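Local atomic coordinates of gluconate kinase (Lactobacillus acidophilus, PDB entry 3LL3), a protein that probably phosphorylates a sugar or sugar acid such as gluconate at the expense of ATP, as a member of the FGGY carbohydrate kinase family. Residues A73-S77 with A434-A438. Coordinates in Å, arbitrary orientation, origin at the centre of the assembly. Residue numbers count along the deposited sequence, not the author numbering.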
# COMPACT_ATOMS: atom_id res chain seq x y z
N ALA A 73 7.60 -17.13 -49.67
CA ALA A 73 6.39 -17.15 -48.88
C ALA A 73 6.34 -15.95 -47.94
O ALA A 73 7.37 -15.43 -47.54
CB ALA A 73 6.30 -18.45 -48.10
N ILE A 74 5.12 -15.50 -47.64
CA ILE A 74 4.90 -14.47 -46.63
C ILE A 74 3.96 -15.07 -45.58
O ILE A 74 2.84 -15.48 -45.91
CB ILE A 74 4.27 -13.22 -47.24
CG1 ILE A 74 5.16 -12.67 -48.36
CG2 ILE A 74 4.04 -12.15 -46.19
CD1 ILE A 74 4.47 -11.58 -49.16
N SER A 75 4.42 -15.13 -44.34
CA SER A 75 3.65 -15.73 -43.26
C SER A 75 3.28 -14.69 -42.20
O SER A 75 3.91 -13.62 -42.11
CB SER A 75 4.46 -16.88 -42.63
OG SER A 75 3.65 -17.63 -41.74
N TRP A 76 2.27 -15.01 -41.39
CA TRP A 76 1.60 -13.99 -40.59
C TRP A 76 1.48 -14.35 -39.12
O TRP A 76 1.09 -15.47 -38.78
CB TRP A 76 0.21 -13.69 -41.19
CG TRP A 76 0.30 -13.27 -42.61
CD1 TRP A 76 0.30 -14.09 -43.70
CD2 TRP A 76 0.43 -11.93 -43.10
NE1 TRP A 76 0.42 -13.34 -44.85
CE2 TRP A 76 0.49 -12.01 -44.50
CE3 TRP A 76 0.48 -10.68 -42.49
CZ2 TRP A 76 0.62 -10.88 -45.31
CZ3 TRP A 76 0.61 -9.56 -43.28
CH2 TRP A 76 0.68 -9.67 -44.68
N SER A 77 1.86 -13.40 -38.27
CA SER A 77 1.57 -13.43 -36.85
C SER A 77 0.70 -12.19 -36.59
O SER A 77 0.92 -11.14 -37.20
CB SER A 77 2.85 -13.35 -36.03
OG SER A 77 2.57 -13.22 -34.66
N ALA A 434 6.36 -17.57 -37.37
CA ALA A 434 5.64 -17.39 -38.63
C ALA A 434 6.50 -17.86 -39.78
O ALA A 434 6.02 -18.57 -40.66
CB ALA A 434 5.23 -15.93 -38.85
N MSE A 435 7.79 -17.51 -39.73
CA MSE A 435 8.75 -17.94 -40.73
C MSE A 435 8.82 -19.46 -40.73
O MSE A 435 8.86 -20.10 -41.80
CB MSE A 435 10.11 -17.28 -40.48
CG MSE A 435 11.27 -17.76 -41.35
SE MSE A 435 12.13 -19.41 -40.68
CE MSE A 435 13.18 -18.69 -39.16
N PHE A 436 8.79 -20.05 -39.54
CA PHE A 436 8.84 -21.51 -39.42
C PHE A 436 7.60 -22.21 -40.03
O PHE A 436 7.72 -23.26 -40.67
CB PHE A 436 9.07 -21.95 -37.96
CG PHE A 436 9.14 -23.45 -37.80
CD1 PHE A 436 10.32 -24.12 -38.05
CD2 PHE A 436 8.04 -24.17 -37.39
CE1 PHE A 436 10.40 -25.49 -37.91
CE2 PHE A 436 8.11 -25.54 -37.26
CZ PHE A 436 9.30 -26.20 -37.52
N LEU A 437 6.42 -21.66 -39.82
CA LEU A 437 5.22 -22.21 -40.47
C LEU A 437 5.41 -22.23 -41.98
O LEU A 437 5.03 -23.18 -42.67
CB LEU A 437 3.99 -21.39 -40.13
CG LEU A 437 3.54 -21.26 -38.67
CD1 LEU A 437 2.31 -20.37 -38.61
CD2 LEU A 437 3.22 -22.61 -38.05
N ALA A 438 6.00 -21.16 -42.51
CA ALA A 438 6.29 -21.10 -43.94
C ALA A 438 7.22 -22.24 -44.34
O ALA A 438 6.99 -22.93 -45.34
CB ALA A 438 6.91 -19.76 -44.31
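Ser75, Ala434 and Ala438 make most of this contact, in which a helix from the C-terminal half of the chain lies against a strand of the N-terminal half. Ser75 OG donates a hydrogen bond to Ala434 O, 2.8 Å away. That carbonyl already takes the helical bond from Ala438 N (3.2 Å to Ala434 O), so the serine adds a second donor without breaking the helix. One turn apart, the two alanines bring small methyls to the strand: Ala434 CB sits 4.0 Å from Trp76 N, and Ala438 CB is 4.1 Å from both Ser75 CB and Ala73 CB. Such short side chains let the axes of segments 73-77 and 434-438 approach to 7.1 Å, their N-to-C directions 136° apart. The CA-to-CB bonds of Ile74 and Trp76 lead away from the helix. Strand 70-78 is hydrogen-bonded between strands 4-11 and 232-238, parallel to both; helix 429-441, from the C-terminal FGGY region, packs on this sheet of the N-terminal actin-like domain, with Ala438 touching Ile6 and Ile234, and Ala434 and Leu437 meeting Leu242 of helix 239-245.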